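Local coordinates for hemolysin BL lytic component L1 (Bacillus cereus, PDB 7NMQ), which is the lytic component L1 of the haemolytic enterotoxin hemolysin BL, an alpha-helical pore-forming toxin, and probably takes part in perforating target membranes, at residues 81-86 with 122-127; 205-210 with 351-356; 85-90 with 345-350. All blocks are in the same frame, centred on the assembly; numbering follows the deposited sequence. Where two conformers were deposited one is given.

In the fold
The three contacts are parts of one elongated helical bundle. Contact 1 and contact 3 both start from helix 45-103, share Val85 and Asn86, and have centres about 12 Å apart. Contact 1 ties that helix to helix 107-154, whereas contact 3 ties it to helix 330-357. Helix 330-357 then carries on into contact 2, centred about 14 Å from contact 3, where it meets helix 203-216, which falls within a predicted transmembrane region. Contact 1 and contact 2 have centres about 18 Å apart, yet they touch: Arg82 NH1 is 2.8 Å from Glu355 OE1 in a salt bridge, and Val85 CG2 packs at 3.4 Å from Glu355 N.

Contact 1 of 3, residues 81-86 with 122-127; sequences ARNIVN and NTNSKE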
loop_
_atom_site.group_PDB
_atom_site.type_symbol
_atom_site.label_atom_id
_atom_site.label_comp_id
_atom_site.label_asym_id
_atom_site.label_seq_id
_atom_site.Cartn_x
_atom_site.Cartn_y
_atom_site.Cartn_z
ATOM N N ALA A 81 4.729 -9.146 6.781
ATOM C CA ALA A 81 3.601 -9.336 7.716
ATOM C C ALA A 81 3.600 -10.775 8.246
ATOM O O ALA A 81 3.314 -10.975 9.437
ATOM C CB ALA A 81 2.268 -8.975 7.129
ATOM N N ARG A 82 3.829 -11.771 7.396
ATOM C CA ARG A 82 3.869 -13.180 7.823
ATOM C C ARG A 82 4.955 -13.322 8.902
ATOM O O ARG A 82 4.754 -14.098 9.837
ATOM C CB ARG A 82 4.156 -14.078 6.611
ATOM C CG ARG A 82 4.270 -15.565 6.909
ATOM C CD ARG A 82 3.162 -16.144 7.768
ATOM N NE ARG A 82 1.881 -15.925 7.137
ATOM C CZ ARG A 82 0.687 -16.233 7.633
ATOM N NH1 ARG A 82 0.555 -16.805 8.821
ATOM N NH2 ARG A 82 -0.386 -15.954 6.903
ATOM N N ASN A 83 6.076 -12.635 8.772
ATOM C CA ASN A 83 7.157 -12.735 9.793
ATOM C C ASN A 83 6.666 -12.211 11.146
ATOM O O ASN A 83 7.078 -12.748 12.162
ATOM C CB ASN A 83 8.407 -12.003 9.332
ATOM C CG ASN A 83 9.093 -12.705 8.192
ATOM O OD1 ASN A 83 8.810 -13.877 7.891
ATOM N ND2 ASN A 83 10.005 -11.969 7.550
ATOM N N ILE A 84 5.776 -11.242 11.163
ATOM C CA ILE A 84 5.178 -10.729 12.423
ATOM C C ILE A 84 4.308 -11.832 13.007
ATOM O O ILE A 84 4.368 -12.120 14.210
ATOM C CB ILE A 84 4.441 -9.405 12.160
ATOM C CG1 ILE A 84 5.476 -8.354 11.755
ATOM C CG2 ILE A 84 3.639 -9.014 13.379
ATOM C CD1 ILE A 84 4.894 -7.059 11.264
ATOM N N VAL A 85 3.442 -12.422 12.180
ATOM C CA VAL A 85 2.605 -13.550 12.636
ATOM C C VAL A 85 3.517 -14.639 13.205
ATOM O O VAL A 85 3.206 -15.192 14.290
ATOM C CB VAL A 85 1.729 -14.126 11.515
ATOM C CG1 VAL A 85 0.973 -15.355 12.018
ATOM C CG2 VAL A 85 0.767 -13.095 10.933
ATOM N N ASN A 86 4.572 -15.010 12.502
ATOM C CA ASN A 86 5.436 -16.132 12.936
ATOM C C ASN A 86 6.157 -15.753 14.232
ATOM O O ASN A 86 6.417 -16.670 15.031
ATOM C CB ASN A 86 6.379 -16.522 11.828
ATOM C CG ASN A 86 5.643 -17.293 10.748
ATOM O OD1 ASN A 86 4.693 -18.007 11.033
ATOM N ND2 ASN A 86 6.201 -17.337 9.579
ATOM N N ASN A 122 16.395 -10.440 14.644
ATOM C CA ASN A 122 17.470 -9.947 13.752
ATOM C C ASN A 122 17.226 -10.454 12.329
ATOM O O ASN A 122 17.436 -9.704 11.373
ATOM C CB ASN A 122 18.835 -10.398 14.227
ATOM C CG ASN A 122 19.243 -9.668 15.484
ATOM O OD1 ASN A 122 18.717 -8.603 15.817
ATOM N ND2 ASN A 122 20.209 -10.227 16.173
ATOM N N THR A 123 16.778 -11.681 12.169
ATOM C CA THR A 123 16.434 -12.258 10.849
ATOM C C THR A 123 15.343 -11.400 10.208
ATOM O O THR A 123 15.458 -11.068 9.018
ATOM C CB THR A 123 15.959 -13.702 10.935
ATOM O OG1 THR A 123 17.041 -14.484 11.410
ATOM C CG2 THR A 123 15.472 -14.288 9.627
ATOM N N ASN A 124 14.307 -11.055 10.968
ATOM C CA ASN A 124 13.166 -10.273 10.465
ATOM C C ASN A 124 13.656 -8.901 10.044
ATOM O O ASN A 124 13.193 -8.413 9.004
ATOM C CB ASN A 124 12.037 -10.228 11.466
ATOM C CG ASN A 124 11.413 -11.593 11.638
ATOM O OD1 ASN A 124 11.614 -12.507 10.833
ATOM N ND2 ASN A 124 10.627 -11.711 12.674
ATOM N N SER A 125 14.545 -8.286 10.817
ATOM C CA SER A 125 15.075 -6.958 10.453
ATOM C C SER A 125 15.842 -7.075 9.136
ATOM O O SER A 125 15.651 -6.222 8.231
ATOM C CB SER A 125 15.958 -6.427 11.534
ATOM O OG SER A 125 16.572 -5.246 11.066
ATOM N N LYS A 126 16.683 -8.092 9.011
ATOM C CA LYS A 126 17.528 -8.266 7.802
ATOM C C LYS A 126 16.620 -8.474 6.577
ATOM O O LYS A 126 16.924 -7.945 5.468
ATOM C CB LYS A 126 18.505 -9.430 7.958
ATOM C CG LYS A 126 19.564 -9.545 6.878
ATOM C CD LYS A 126 20.434 -10.793 7.043
ATOM C CE LYS A 126 21.316 -11.037 5.838
ATOM N NZ LYS A 126 22.439 -10.068 5.788
ATOM N N GLU A 127 15.548 -9.246 6.728
ATOM C CA GLU A 127 14.630 -9.554 5.614
ATOM C C GLU A 127 13.960 -8.266 5.147
ATOM O O GLU A 127 13.786 -8.106 3.916
ATOM C CB GLU A 127 13.579 -10.587 5.967
ATOM C CG GLU A 127 14.142 -12.002 6.060
ATOM C CD GLU A 127 13.105 -13.119 5.972
ATOM O OE1 GLU A 127 11.914 -12.876 5.508
ATOM O OE2 GLU A 127 13.486 -14.249 6.321
HETATM O O HOH W 1 10.721 -9.169 7.956
HETATM O O HOH W 2 9.257 -14.287 12.785
#
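The side-chain amide of Asn83 reaches across to Glu127 and lies beside the amide of Asn124, a small polar cluster between the two long antiparallel arms of the helical hairpin 45-103/107-154 in this ClyA-like helical bundle. One N-H of Asn83 ND2 points at Glu127 OE1, 2.9 Å away and nearly straight (164°). The carboxylate oxygen lies close to the amide plane of Asn83, but the nitrogen sits well above the plane of the carboxylate, and the two flat groups stand steeply against each other. By contrast, the amides of Asn83 and Asn124 are almost parallel, 7° apart. Asn124 OD1 rests against Asn83 CB at 3.6 Å. In both asparagines CG is anti to the carbonyl carbon (chi1 -70° for Asn83), which carries the two amides into the gap between helices whose nearest CA atoms, those of Asn83 and Asn124, are 6.5 Å apart.

Two waters complete the link. The first accepts from Asn83 ND2 and donates to Asn124 O at 2.8 Å; the second accepts from Asn124 ND2 and donates to Asn83 O at 2.7 Å, so each asparagine side chain is bridged to the backbone carbonyl of the other. Further out, Lys79 NZ binds both Glu127 OE1 and Asn83 OD1, and would partly offset the carboxylate charge. Asn124 and Ile84 also lean on Trp311 of helix 275-325. With Glu127 and a water on ND2 and Lys79 on OD1, both ends of the Asn83 amide are engaged, and its rotation is fixed.

Contact 2 of 3, residues 205-210 with 351-356; sequences AAILVI and HKDAEF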
loop_
_atom_site.group_PDB
_atom_site.type_symbol
_atom_site.label_atom_id
_atom_site.label_comp_id
_atom_site.label_asym_id
_atom_site.label_seq_id
_atom_site.Cartn_x
_atom_site.Cartn_y
_atom_site.Cartn_z
ATOM N N ALA A 205 -9.652 -1.511 12.765
ATOM C CA ALA A 205 -10.593 -0.745 11.911
ATOM C C ALA A 205 -10.039 -0.684 10.491
ATOM O O ALA A 205 -10.810 -0.908 9.558
ATOM C CB ALA A 205 -10.841 0.636 12.456
ATOM N N ALA A 206 -8.746 -0.393 10.347
ATOM C CA ALA A 206 -8.084 -0.266 9.049
ATOM C C ALA A 206 -8.344 -1.544 8.241
ATOM O O ALA A 206 -8.693 -1.413 7.046
ATOM C CB ALA A 206 -6.623 0.040 9.179
ATOM N N ILE A 207 -8.192 -2.726 8.846
ATOM C CA ILE A 207 -8.333 -3.998 8.086
ATOM C C ILE A 207 -9.783 -4.160 7.650
ATOM O O ILE A 207 -10.005 -4.704 6.547
ATOM C CB ILE A 207 -7.808 -5.171 8.926
ATOM C CG1 ILE A 207 -6.299 -5.085 9.151
ATOM C CG2 ILE A 207 -8.270 -6.504 8.401
ATOM C CD1 ILE A 207 -5.451 -4.883 7.981
ATOM N N LEU A 208 -10.741 -3.786 8.491
ATOM C CA LEU A 208 -12.166 -3.925 8.097
ATOM C C LEU A 208 -12.459 -3.018 6.897
ATOM O O LEU A 208 -13.183 -3.448 5.965
ATOM C CB LEU A 208 -13.074 -3.560 9.256
ATOM C CG LEU A 208 -13.098 -4.577 10.395
ATOM C CD1 LEU A 208 -13.777 -4.015 11.636
ATOM C CD2 LEU A 208 -13.778 -5.848 9.962
ATOM N N VAL A 209 -11.891 -1.814 6.895
ATOM C CA VAL A 209 -12.137 -0.841 5.793
ATOM C C VAL A 209 -11.457 -1.366 4.534
ATOM O O VAL A 209 -12.096 -1.388 3.449
ATOM C CB VAL A 209 -11.688 0.572 6.142
ATOM C CG1 VAL A 209 -11.799 1.472 4.926
ATOM C CG2 VAL A 209 -12.434 1.106 7.364
ATOM N N ILE A 210 -10.210 -1.798 4.643
ATOM C CA ILE A 210 -9.498 -2.368 3.471
ATOM C C ILE A 210 -10.304 -3.521 2.874
ATOM O O ILE A 210 -10.403 -3.601 1.638
ATOM C CB ILE A 210 -8.086 -2.805 3.863
ATOM C CG1 ILE A 210 -7.228 -1.588 4.198
ATOM C CG2 ILE A 210 -7.497 -3.688 2.761
ATOM C CD1 ILE A 210 -5.933 -1.926 4.924
ATOM N N HIS A 351 -1.772 -10.451 16.046
ATOM C CA HIS A 351 -1.703 -11.681 15.206
ATOM C C HIS A 351 -2.703 -11.673 14.051
ATOM O O HIS A 351 -2.281 -11.830 12.905
ATOM C CB HIS A 351 -1.988 -12.907 16.064
ATOM C CG HIS A 351 -1.704 -14.211 15.396
ATOM N ND1 HIS A 351 -2.488 -14.765 14.415
ATOM C CD2 HIS A 351 -0.769 -15.140 15.698
ATOM C CE1 HIS A 351 -2.016 -15.957 14.094
ATOM N NE2 HIS A 351 -0.951 -16.204 14.861
ATOM N N LYS A 352 -3.986 -11.523 14.344
ATOM C CA LYS A 352 -5.038 -11.662 13.291
ATOM C C LYS A 352 -4.884 -10.567 12.229
ATOM O O LYS A 352 -5.016 -10.860 11.030
ATOM C CB LYS A 352 -6.408 -11.634 13.952
ATOM C CG LYS A 352 -6.743 -12.935 14.658
ATOM C CD LYS A 352 -8.177 -13.003 15.066
ATOM C CE LYS A 352 -8.496 -14.174 15.962
ATOM N NZ LYS A 352 -9.962 -14.352 16.096
ATOM N N ASP A 353 -4.514 -9.355 12.642
ATOM C CA ASP A 353 -4.382 -8.225 11.688
ATOM C C ASP A 353 -3.136 -8.411 10.809
ATOM O O ASP A 353 -3.172 -8.108 9.593
ATOM C CB ASP A 353 -4.458 -6.922 12.469
ATOM C CG ASP A 353 -5.894 -6.646 12.918
ATOM O OD1 ASP A 353 -6.861 -7.129 12.230
ATOM O OD2 ASP A 353 -6.061 -6.001 13.944
ATOM N N ALA A 354 -2.016 -8.847 11.390
ATOM C CA ALA A 354 -0.815 -9.180 10.604
ATOM C C ALA A 354 -1.159 -10.290 9.613
ATOM O O ALA A 354 -0.693 -10.251 8.465
ATOM C CB ALA A 354 0.335 -9.569 11.498
ATOM N N GLU A 355 -1.939 -11.272 10.050
ATOM C CA GLU A 355 -2.317 -12.412 9.204
ATOM C C GLU A 355 -3.083 -11.838 7.992
ATOM O O GLU A 355 -2.825 -12.247 6.834
ATOM C CB GLU A 355 -3.186 -13.350 10.025
ATOM C CG GLU A 355 -3.755 -14.467 9.222
ATOM C CD GLU A 355 -2.822 -15.609 8.913
ATOM O OE1 GLU A 355 -1.909 -15.844 9.715
ATOM O OE2 GLU A 355 -3.072 -16.312 7.893
ATOM N N PHE A 356 -3.997 -10.900 8.225
ATOM C CA PHE A 356 -4.787 -10.266 7.138
ATOM C C PHE A 356 -3.861 -9.621 6.117
ATOM O O PHE A 356 -4.035 -9.853 4.888
ATOM C CB PHE A 356 -5.799 -9.266 7.673
ATOM C CG PHE A 356 -6.577 -8.616 6.560
ATOM C CD1 PHE A 356 -6.050 -7.544 5.853
ATOM C CD2 PHE A 356 -7.811 -9.115 6.167
ATOM C CE1 PHE A 356 -6.783 -6.921 4.841
ATOM C CE2 PHE A 356 -8.532 -8.509 5.150
ATOM C CZ PHE A 356 -8.016 -7.409 4.481
#
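Asp353 is the first residue of 351-356 to meet Ile207: its OD1 lies alongside the aliphatic branch, 3.7 Å from Ile207 CG1, a van der Waals contact only. One turn later comes Phe356, which carries most of the packing. Its CG is anti to the backbone N (chi1 179°), sending the ring out toward helix 203-216. There Ile207 CG2 sits over one face, 3.4 Å from the ring centroid and 17° off the normal, a CH-pi contact. The methyl is shifted toward the CG side of the ring, with CG2 to Phe356 CG only 3.3 Å, so the fit is tight. Ile207 CD1 adds a second touch, 3.5 Å from Phe356 CD1, while Ile210 CG2 comes to the ring edge near its plane, 3.9 Å from Phe356 CE1.

Segments 205-210 and 351-356 run in roughly the same sense, at 33°, with axes 10.4 Å apart at their closest, joining the predicted transmembrane region 194-222 to the C-terminal helix. Phe356 also touches Ala211, and Asp353 touches Leu203. Val209 packs on Trp197 and Ser198 of helix 173-200, Ala354 packs on Val85 of helix 45-103, and helix 203-216 runs directly into strand 217-222.

Contact 3 of 3, residues 85-90 with 345-350; sequences VNYDEQ and ESWNDI
The ring of Tyr87 leans over the indole of Trp347, at a slant that is neither a stack nor an edge-to-face pair: the planes meet at 49°, and the centroids of the Tyr87 ring and the Trp347 six-membered ring are 4.5 Å apart. One side of the tyrosine does the touching. Its CD2 lies above a face of the indole, displaced toward the rim and 3.4 Å from Trp347 CZ2, and Tyr87 CE2 is 3.4 Å from Trp347 CE2. A first torsion of -176° turns the tyrosine ring away from its own backbone nitrogen and onto the tryptophan.

The segments 85-90 and 345-350, on helices 45-103 and 330-357 of the helical bundle, run roughly antiparallel, their N-to-C directions 141° apart and their axes 9.2 Å apart at closest approach. Around Trp347 the bundle closes in: Trp311, Met314 and Tyr318 of helix 275-325 and Leu10 of helix 10-33 pack on it, and its NE1 donates to Leu5 O, which helps hold the indole's rotation. Tyr87 is backed by Leu117, Thr120 and Ile121 of helix 107-154.

Beside the rings, Asp88 runs alongside Trp347, the two side chains pointing opposite ways, its carboxylate nearly parallel to the indole plane. Its OD1 presses on the tryptophan backbone, 3.2 Å from Trp347 C, and takes its hydrogen bond from Gln92 NE2 on its own helix. The other oxygen uses a water: that molecule donates both to Asp88 OD2 and to Asn348 OD1, at 2.6 Å each, and so joins the exposed asparagine to helix 45-103.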
loop_
_atom_site.group_PDB
_atom_site.type_symbol
_atom_site.label_atom_id
_atom_site.label_comp_id
_atom_site.label_asym_id
_atom_site.label_seq_id
_atom_site.Cartn_x
_atom_site.Cartn_y
_atom_site.Cartn_z
ATOM N N VAL A 85 3.442 -12.422 12.180
ATOM C CA VAL A 85 2.605 -13.550 12.636
ATOM C C VAL A 85 3.517 -14.639 13.205
ATOM O O VAL A 85 3.206 -15.192 14.290
ATOM C CB VAL A 85 1.729 -14.126 11.515
ATOM C CG1 VAL A 85 0.973 -15.355 12.018
ATOM C CG2 VAL A 85 0.767 -13.095 10.933
ATOM N N ASN A 86 4.572 -15.010 12.502
ATOM C CA ASN A 86 5.436 -16.132 12.936
ATOM C C ASN A 86 6.157 -15.753 14.232
ATOM O O ASN A 86 6.417 -16.670 15.031
ATOM C CB ASN A 86 6.379 -16.522 11.828
ATOM C CG ASN A 86 5.643 -17.293 10.748
ATOM O OD1 ASN A 86 4.693 -18.007 11.033
ATOM N ND2 ASN A 86 6.201 -17.337 9.579
ATOM N N TYR A 87 6.479 -14.502 14.442
ATOM C CA TYR A 87 7.143 -14.101 15.716
ATOM C C TYR A 87 6.126 -14.275 16.839
ATOM O O TYR A 87 6.446 -14.833 17.890
ATOM C CB TYR A 87 7.697 -12.683 15.670
ATOM C CG TYR A 87 8.433 -12.422 16.964
ATOM C CD1 TYR A 87 9.755 -12.789 17.116
ATOM C CD2 TYR A 87 7.759 -11.912 18.065
ATOM C CE1 TYR A 87 10.388 -12.622 18.336
ATOM C CE2 TYR A 87 8.406 -11.711 19.280
ATOM C CZ TYR A 87 9.725 -12.087 19.416
ATOM O OH TYR A 87 10.409 -11.969 20.606
ATOM N N ASP A 88 4.881 -13.890 16.641
ATOM C CA ASP A 88 3.867 -14.136 17.679
ATOM C C ASP A 88 3.791 -15.631 17.968
ATOM O O ASP A 88 3.742 -16.030 19.146
ATOM C CB ASP A 88 2.473 -13.655 17.280
ATOM C CG ASP A 88 1.443 -14.024 18.344
ATOM O OD1 ASP A 88 1.640 -13.631 19.508
ATOM O OD2 ASP A 88 0.375 -14.629 17.964
ATOM N N GLU A 89 3.748 -16.482 16.938
ATOM C CA GLU A 89 3.616 -17.944 17.188
ATOM C C GLU A 89 4.858 -18.409 17.963
ATOM O O GLU A 89 4.697 -19.232 18.886
ATOM C CB GLU A 89 3.424 -18.743 15.902
ATOM C CG GLU A 89 2.324 -18.169 15.021
ATOM C CD GLU A 89 0.982 -18.884 14.888
ATOM O OE1 GLU A 89 0.882 -19.799 14.058
ATOM O OE2 GLU A 89 0.020 -18.463 15.535
ATOM N N GLN A 90 6.051 -17.897 17.655
ATOM C CA GLN A 90 7.254 -18.325 18.402
ATOM C C GLN A 90 7.136 -17.834 19.849
ATOM O O GLN A 90 7.409 -18.620 20.758
ATOM C CB GLN A 90 8.515 -17.781 17.744
ATOM C CG GLN A 90 9.764 -18.363 18.372
ATOM C CD GLN A 90 11.046 -17.938 17.721
ATOM O OE1 GLN A 90 11.068 -17.192 16.777
ATOM N NE2 GLN A 90 12.144 -18.469 18.187
ATOM N N GLU A 345 0.324 -10.674 25.699
ATOM C CA GLU A 345 -0.974 -10.058 25.365
ATOM C C GLU A 345 -0.825 -9.176 24.123
ATOM O O GLU A 345 -1.688 -9.241 23.238
ATOM C CB GLU A 345 -1.517 -9.341 26.593
ATOM C CG GLU A 345 -1.907 -10.344 27.671
ATOM C CD GLU A 345 -2.422 -9.812 29.003
ATOM O OE1 GLU A 345 -2.893 -8.652 29.034
ATOM O OE2 GLU A 345 -2.378 -10.574 30.020
ATOM N N SER A 346 0.209 -8.335 24.056
ATOM C CA SER A 346 0.354 -7.375 22.923
ATOM C C SER A 346 0.657 -8.141 21.618
ATOM O O SER A 346 0.046 -7.853 20.562
ATOM C CB SER A 346 1.364 -6.292 23.223
ATOM O OG SER A 346 2.593 -6.819 23.709
ATOM N N TRP A 347 1.496 -9.163 21.671
ATOM C CA TRP A 347 1.776 -10.016 20.496
ATOM C C TRP A 347 0.503 -10.736 20.045
ATOM O O TRP A 347 0.228 -10.740 18.825
ATOM C CB TRP A 347 2.923 -10.983 20.751
ATOM C CG TRP A 347 4.260 -10.334 20.611
ATOM C CD1 TRP A 347 5.148 -10.006 21.602
ATOM C CD2 TRP A 347 4.833 -9.854 19.383
ATOM N NE1 TRP A 347 6.240 -9.391 21.066
ATOM C CE2 TRP A 347 6.067 -9.269 19.714
ATOM C CE3 TRP A 347 4.413 -9.909 18.049
ATOM C CZ2 TRP A 347 6.912 -8.745 18.764
ATOM C CZ3 TRP A 347 5.250 -9.358 17.116
ATOM C CH2 TRP A 347 6.481 -8.785 17.465
ATOM N N ASN A 348 -0.287 -11.274 20.957
ATOM C CA ASN A 348 -1.520 -11.977 20.536
ATOM C C ASN A 348 -2.447 -10.959 19.859
ATOM O O ASN A 348 -3.097 -11.311 18.853
ATOM C CB ASN A 348 -2.186 -12.666 21.712
ATOM C CG ASN A 348 -3.487 -13.272 21.283
ATOM O OD1 ASN A 348 -3.514 -14.183 20.456
ATOM N ND2 ASN A 348 -4.562 -12.670 21.747
ATOM N N ASP A 349 -2.427 -9.718 20.334
ATOM C CA ASP A 349 -3.346 -8.659 19.848
ATOM C C ASP A 349 -3.047 -8.291 18.389
ATOM O O ASP A 349 -3.937 -7.826 17.724
ATOM C CB ASP A 349 -3.292 -7.431 20.760
ATOM C CG ASP A 349 -4.042 -6.222 20.233
ATOM O OD1 ASP A 349 -5.270 -6.229 20.317
ATOM O OD2 ASP A 349 -3.384 -5.291 19.697
ATOM N N ILE A 350 -1.834 -8.486 17.902
ATOM C CA ILE A 350 -1.438 -8.070 16.533
ATOM C C ILE A 350 -1.599 -9.236 15.554
ATOM O O ILE A 350 -1.532 -9.004 14.355
ATOM C CB ILE A 350 -0.003 -7.516 16.559
ATOM C CG1 ILE A 350 0.263 -6.574 15.405
ATOM C CG2 ILE A 350 1.036 -8.610 16.610
ATOM C CD1 ILE A 350 1.621 -5.947 15.469
HETATM O O HOH W 3 -1.536 -15.616 19.444
#